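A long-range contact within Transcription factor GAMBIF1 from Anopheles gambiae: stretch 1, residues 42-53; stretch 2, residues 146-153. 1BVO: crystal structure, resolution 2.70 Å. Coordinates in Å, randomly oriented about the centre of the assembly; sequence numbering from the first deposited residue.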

ATOM      1  N   SER C  42       0.231  -1.750  34.180  1.00 43.30           N
ATOM      2  CA  SER C  42      -0.786  -1.574  35.185  1.00 45.31           C
ATOM      3  C   SER C  42      -0.684  -0.243  35.890  1.00 46.69           C
ATOM      4  O   SER C  42       0.388   0.377  35.949  1.00 55.42           O
ATOM      5  CB  SER C  42      -0.781  -2.741  36.176  1.00 48.51           C
ATOM      6  OG  SER C  42       0.522  -3.223  36.444  1.00 50.93           O
ATOM      7  N   ILE C  43      -1.840   0.270  36.281  1.00 47.94           N
ATOM      8  CA  ILE C  43      -1.916   1.535  36.973  1.00 47.48           C
ATOM      9  C   ILE C  43      -2.536   1.294  38.345  1.00 51.44           C
ATOM     10  O   ILE C  43      -3.057   0.203  38.631  1.00 54.43           O
ATOM     11  CB  ILE C  43      -2.742   2.569  36.175  1.00 44.27           C
ATOM     12  CG1 ILE C  43      -4.172   2.067  35.973  1.00 45.04           C
ATOM     13  CG2 ILE C  43      -2.071   2.854  34.843  1.00 36.63           C
ATOM     14  CD1 ILE C  43      -5.120   3.130  35.484  1.00 50.32           C
ATOM     15  N   GLN C  44      -2.499   2.333  39.169  1.00 51.77           N
ATOM     16  CA  GLN C  44      -2.989   2.268  40.524  1.00 50.01           C
ATOM     17  C   GLN C  44      -3.374   3.670  40.926  1.00 46.25           C
ATOM     18  O   GLN C  44      -2.547   4.573  40.880  1.00 48.90           O
ATOM     19  CB  GLN C  44      -1.832   1.811  41.405  1.00 55.88           C
ATOM     20  CG  GLN C  44      -2.130   0.683  42.357  1.00 64.31           C
ATOM     21  CD  GLN C  44      -2.901   1.144  43.562  1.00 64.87           C
ATOM     22  OE1 GLN C  44      -2.638   2.217  44.119  1.00 68.19           O
ATOM     23  NE2 GLN C  44      -3.843   0.326  43.994  1.00 65.96           N
ATOM     24  N   VAL C  45      -4.625   3.883  41.283  1.00 42.72           N
ATOM     25  CA  VAL C  45      -5.038   5.205  41.706  1.00 45.39           C
ATOM     26  C   VAL C  45      -4.693   5.369  43.169  1.00 47.78           C
ATOM     27  O   VAL C  45      -4.682   4.401  43.921  1.00 52.94           O
ATOM     28  CB  VAL C  45      -6.542   5.434  41.528  1.00 41.17           C
ATOM     29  CG1 VAL C  45      -6.939   6.799  42.048  1.00 31.85           C
ATOM     30  CG2 VAL C  45      -6.913   5.282  40.074  1.00 40.30           C
ATOM     31  N   HIS C  46      -4.336   6.582  43.556  1.00 52.05           N
ATOM     32  CA  HIS C  46      -4.015   6.868  44.942  1.00 55.89           C
ATOM     33  C   HIS C  46      -4.914   7.995  45.388  1.00 58.70           C
ATOM     34  O   HIS C  46      -5.436   8.744  44.568  1.00 63.59           O
ATOM     35  CB  HIS C  46      -2.568   7.323  45.086  1.00 52.89           C
ATOM     36  CG  HIS C  46      -1.565   6.260  44.759  1.00 56.06           C
ATOM     37  ND1 HIS C  46      -1.206   5.278  45.655  1.00 60.79           N
ATOM     38  CD2 HIS C  46      -0.820   6.060  43.654  1.00 58.16           C
ATOM     39  CE1 HIS C  46      -0.272   4.517  45.110  1.00 59.48           C
ATOM     40  NE2 HIS C  46      -0.016   4.971  43.903  1.00 59.03           N
ATOM     41  N   GLY C  47      -5.055   8.135  46.697  1.00 59.40           N
ATOM     42  CA  GLY C  47      -5.878   9.183  47.263  1.00 56.63           C
ATOM     43  C   GLY C  47      -7.379   9.012  47.126  1.00 56.09           C
ATOM     44  O   GLY C  47      -8.124   9.870  47.602  1.00 58.85           O
ATOM     45  N   TYR C  48      -7.841   7.904  46.554  1.00 52.03           N
ATOM     46  CA  TYR C  48      -9.278   7.728  46.381  1.00 51.73           C
ATOM     47  C   TYR C  48      -9.721   6.278  46.206  1.00 54.60           C
ATOM     48  O   TYR C  48      -8.993   5.443  45.656  1.00 50.42           O
ATOM     49  CB  TYR C  48      -9.757   8.593  45.197  1.00 44.90           C
ATOM     50  CG  TYR C  48     -11.164   8.342  44.672  1.00 39.15           C
ATOM     51  CD1 TYR C  48     -11.415   7.307  43.768  1.00 38.12           C
ATOM     52  CD2 TYR C  48     -12.223   9.192  44.997  1.00 34.82           C
ATOM     53  CE1 TYR C  48     -12.670   7.136  43.194  1.00 36.16           C
ATOM     54  CE2 TYR C  48     -13.490   9.025  44.428  1.00 34.58           C
ATOM     55  CZ  TYR C  48     -13.701   7.998  43.523  1.00 39.11           C
ATOM     56  OH  TYR C  48     -14.930   7.831  42.932  1.00 39.90           O
ATOM     57  N   ARG C  49     -10.894   5.983  46.769  1.00 56.59           N
ATOM     58  CA  ARG C  49     -11.501   4.669  46.642  1.00 57.12           C
ATOM     59  C   ARG C  49     -12.953   4.881  46.264  1.00 53.68           C
ATOM     60  O   ARG C  49     -13.694   5.581  46.965  1.00 52.71           O
ATOM     61  CB  ARG C  49     -11.419   3.864  47.934  1.00 61.57           C
ATOM     62  CG  ARG C  49     -11.994   2.447  47.762  1.00 62.49           C
ATOM     63  CD  ARG C  49     -11.743   1.568  48.957  1.00 62.30           C
ATOM     64  NE  ARG C  49     -10.328   1.239  49.098  1.00 64.40           N
ATOM     65  CZ  ARG C  49      -9.673   1.208  50.255  1.00 74.53           C
ATOM     66  NH1 ARG C  49     -10.297   1.488  51.393  1.00 69.78           N
ATOM     67  NH2 ARG C  49      -8.386   0.872  50.270  1.00 80.81           N
ATOM     68  N   GLY C  50     -13.343   4.287  45.146  1.00 48.21           N
ATOM     69  CA  GLY C  50     -14.692   4.417  44.663  1.00 39.99           C
ATOM     70  C   GLY C  50     -14.686   4.049  43.206  1.00 41.20           C
ATOM     71  O   GLY C  50     -13.740   3.445  42.714  1.00 38.52           O
ATOM     72  N   ARG C  51     -15.767   4.381  42.523  1.00 44.97           N
ATOM     73  CA  ARG C  51     -15.922   4.111  41.102  1.00 47.78           C
ATOM     74  C   ARG C  51     -14.941   4.979  40.339  1.00 49.06           C
ATOM     75  O   ARG C  51     -14.751   6.152  40.696  1.00 48.34           O
ATOM     76  CB  ARG C  51     -17.313   4.525  40.618  1.00 52.85           C
ATOM     77  CG  ARG C  51     -18.473   3.973  41.393  1.00 38.45           C
ATOM     78  CD  ARG C  51     -18.772   2.544  41.065  1.00 46.54           C
ATOM     79  NE  ARG C  51     -19.109   2.279  39.661  1.00 41.93           N
ATOM     80  CZ  ARG C  51     -20.178   2.736  39.010  1.00 49.62           C
ATOM     81  NH1 ARG C  51     -21.045   3.544  39.611  1.00 38.67           N
ATOM     82  NH2 ARG C  51     -20.443   2.258  37.789  1.00 44.12           N
ATOM     83  N   ALA C  52     -14.371   4.435  39.267  1.00 48.01           N
ATOM     84  CA  ALA C  52     -13.456   5.198  38.435  1.00 46.97           C
ATOM     85  C   ALA C  52     -13.077   4.437  37.195  1.00 48.04           C
ATOM     86  O   ALA C  52     -12.630   3.297  37.251  1.00 49.05           O
ATOM     87  CB  ALA C  52     -12.209   5.593  39.210  1.00 38.46           C
ATOM     88  N   VAL C  53     -13.279   5.088  36.063  1.00 50.46           N
ATOM     89  CA  VAL C  53     -12.961   4.479  34.797  1.00 46.21           C
ATOM     90  C   VAL C  53     -11.639   5.028  34.298  1.00 45.83           C
ATOM     91  O   VAL C  53     -11.093   5.990  34.863  1.00 43.58           O
ATOM     92  CB  VAL C  53     -14.087   4.736  33.791  1.00 46.48           C
ATOM     93  CG1 VAL C  53     -15.365   4.095  34.298  1.00 44.83           C
ATOM     94  CG2 VAL C  53     -14.294   6.235  33.607  1.00 47.57           C
ATOM     95  N   CYS C 146      -1.609   6.638  27.023  1.00 36.79           N
ATOM     96  CA  CYS C 146      -2.069   7.720  27.872  1.00 40.60           C
ATOM     97  C   CYS C 146      -3.205   7.204  28.745  1.00 44.21           C
ATOM     98  O   CYS C 146      -4.160   6.590  28.240  1.00 46.46           O
ATOM     99  CB  CYS C 146      -2.557   8.898  27.057  1.00 34.90           C
ATOM    100  SG  CYS C 146      -2.782  10.378  28.077  1.00 49.74           S
ATOM    101  N   PHE C 147      -3.082   7.399  30.054  1.00 41.58           N
ATOM    102  CA  PHE C 147      -4.110   6.934  30.964  1.00 39.43           C
ATOM    103  C   PHE C 147      -4.867   8.104  31.562  1.00 41.66           C
ATOM    104  O   PHE C 147      -4.361   8.795  32.436  1.00 38.95           O
ATOM    105  CB  PHE C 147      -3.502   6.090  32.085  1.00 38.79           C
ATOM    106  CG  PHE C 147      -2.728   4.886  31.597  1.00 41.83           C
ATOM    107  CD1 PHE C 147      -3.366   3.680  31.368  1.00 40.32           C
ATOM    108  CD2 PHE C 147      -1.363   4.968  31.368  1.00 34.41           C
ATOM    109  CE1 PHE C 147      -2.654   2.569  30.909  1.00 40.76           C
ATOM    110  CE2 PHE C 147      -0.644   3.875  30.913  1.00 37.37           C
ATOM    111  CZ  PHE C 147      -1.291   2.667  30.683  1.00 38.38           C
ATOM    112  N   GLN C 148      -6.058   8.369  31.051  1.00 41.75           N
ATOM    113  CA  GLN C 148      -6.855   9.446  31.622  1.00 46.69           C
ATOM    114  C   GLN C 148      -7.828   8.795  32.570  1.00 52.90           C
ATOM    115  O   GLN C 148      -8.694   8.015  32.135  1.00 56.54           O
ATOM    116  CB  GLN C 148      -7.664  10.174  30.583  1.00 46.16           C
ATOM    117  CG  GLN C 148      -6.906  11.102  29.724  1.00 38.07           C
ATOM    118  CD  GLN C 148      -7.774  11.532  28.618  1.00 39.12           C
ATOM    119  OE1 GLN C 148      -8.078  10.737  27.711  1.00 37.51           O
ATOM    120  NE2 GLN C 148      -8.299  12.748  28.725  1.00 36.86           N
ATOM    121  N   VAL C 149      -7.705   9.097  33.857  1.00 53.52           N
ATOM    122  CA  VAL C 149      -8.597   8.511  34.838  1.00 52.11           C
ATOM    123  C   VAL C 149      -9.696   9.497  35.215  1.00 54.62           C
ATOM    124  O   VAL C 149      -9.453  10.708  35.302  1.00 55.02           O
ATOM    125  CB  VAL C 149      -7.819   8.020  36.084  1.00 48.76           C
ATOM    126  CG1 VAL C 149      -8.736   7.920  37.293  1.00 51.76           C
ATOM    127  CG2 VAL C 149      -7.208   6.656  35.803  1.00 50.99           C
ATOM    128  N   PHE C 150     -10.913   8.979  35.374  1.00 55.25           N
ATOM    129  CA  PHE C 150     -12.059   9.794  35.756  1.00 52.85           C
ATOM    130  C   PHE C 150     -12.764   9.179  36.963  1.00 55.58           C
ATOM    131  O   PHE C 150     -13.155   7.999  36.950  1.00 58.57           O
ATOM    132  CB  PHE C 150     -13.082   9.895  34.619  1.00 49.72           C
ATOM    133  CG  PHE C 150     -12.571  10.537  33.363  1.00 41.37           C
ATOM    134  CD1 PHE C 150     -12.489  11.927  33.242  1.00 41.44           C
ATOM    135  CD2 PHE C 150     -12.215   9.754  32.268  1.00 36.89           C
ATOM    136  CE1 PHE C 150     -12.076  12.523  32.044  1.00 33.90           C
ATOM    137  CE2 PHE C 150     -11.795  10.339  31.068  1.00 36.76           C
ATOM    138  CZ  PHE C 150     -11.727  11.728  30.959  1.00 31.62           C
ATOM    139  N   LEU C 151     -12.893   9.972  38.017  1.00 53.07           N
ATOM    140  CA  LEU C 151     -13.576   9.559  39.230  1.00 54.68           C
ATOM    141  C   LEU C 151     -15.065   9.750  39.068  1.00 58.85           C
ATOM    142  O   LEU C 151     -15.495  10.609  38.294  1.00 59.75           O
ATOM    143  CB  LEU C 151     -13.098  10.416  40.380  1.00 44.98           C
ATOM    144  CG  LEU C 151     -11.585  10.341  40.451  1.00 47.92           C
ATOM    145  CD1 LEU C 151     -11.147  10.865  41.784  1.00 51.59           C
ATOM    146  CD2 LEU C 151     -11.140   8.892  40.278  1.00 44.13           C
ATOM    147  N   GLU C 152     -15.858   8.932  39.761  1.00 65.45           N
ATOM    148  CA  GLU C 152     -17.314   9.073  39.700  1.00 67.33           C
ATOM    149  C   GLU C 152     -17.533  10.468  40.299  1.00 70.60           C
ATOM    150  O   GLU C 152     -16.771  10.886  41.176  1.00 68.84           O
ATOM    151  CB  GLU C 152     -18.022   7.994  40.547  1.00 64.16           C
ATOM    152  CG  GLU C 152     -19.535   7.884  40.281  1.00 64.09           C
ATOM    153  CD  GLU C 152     -20.293   6.959  41.240  1.00 66.74           C
ATOM    154  OE1 GLU C 152     -19.805   6.674  42.351  1.00 68.46           O
ATOM    155  OE2 GLU C 152     -21.416   6.526  40.901  1.00 65.23           O
ATOM    156  N   GLY C 153     -18.528  11.206  39.818  1.00 72.03           N
ATOM    157  CA  GLY C 153     -18.713  12.558  40.330  1.00 80.13           C
ATOM    158  C   GLY C 153     -19.499  12.740  41.612  1.00 83.89           C
ATOM    159  O   GLY C 153     -19.006  12.553  42.722  1.00 84.08           O
TER
HETATM  160  O   HOH W   1     -17.725   6.092  43.910  1.00 50.06           O

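The carbonyl oxygen of Arg51 lies at the centre of a compact polar knot in which three side chains, the backbones of both stretches and a water meet. It accepts one hydrogen bond from the backbone of the other stretch, Glu152 N to Arg51 O at 3.1 Å, and a second from a side chain of its own stretch, Tyr48 OH to Arg51 O at 2.8 Å, so the tyrosine hydroxyl braces the turn at the point where it is joined to the other stretch. Water 1 completes the arrangement: it accepts from Arg51 N (2.9 Å), donates to Glu152 OE1 (2.7 Å), and makes a weak bond to Tyr48 OH (3.4 Å). The other carboxylate oxygen of Glu152 forms a salt bridge, Arg51 NH1 to Glu152 OE2 at 3.3 Å. Arg51 reaches it with all of its first three chi angles in the m well, whereas Glu152 is extended, with chi1 and chi2 both t. Long charged side chains suit this partly exposed end of the contact. Gly50 fits beside it because it lacks a side chain; a CB there would come within 2.8 Å of Tyr48 OH.

From Ala52 onward the backbones pair as antiparallel strands. Val53 and Phe150 form a hydrogen-bonded pair, with Val53 N donating to Phe150 O and Phe150 N to Val53 O, both at 3.0 Å; the second is nearly straight, at 174°. Ala52 and Leu151 form the neighbouring non-hydrogen-bonded pair, their CA atoms just 4.4 Å apart. The alternation of the strands sends Val53 and Phe150 to one face of the sheet, where Val53 CG2 lies 4.0 Å from Phe150 CB, and Ala52 and Leu151 to the other. There the small Ala52 is buried with its CB 3.6 Å from Leu151 CD2, and the branched end of Leu151 also covers the Tyr48 ring: Leu151 CD1 sits 3.8 Å from the ring centroid, almost along its normal. Tyr48 thus offers an apolar face to the leucine while its hydroxyl serves the polar knot.

The strand of residues 42-46 approaches differently. Its axis comes no nearer than 10.0 Å to that of the strand carrying Phe147 and Val149, crossing at -37°, and side chains alone bridge the gap. Ile43 and Val45, alternate residues, point inward and are buried. Ile43 CG2 rests over the face of Phe147, 3.8 Å from the ring centroid, while Ile43 CD1 meets Val149 CG2 at 4.1 Å. Val45 CG2 packs against Val149 CG1 at 4.2 Å. In all, the contact buries 585 Å², both sides summed.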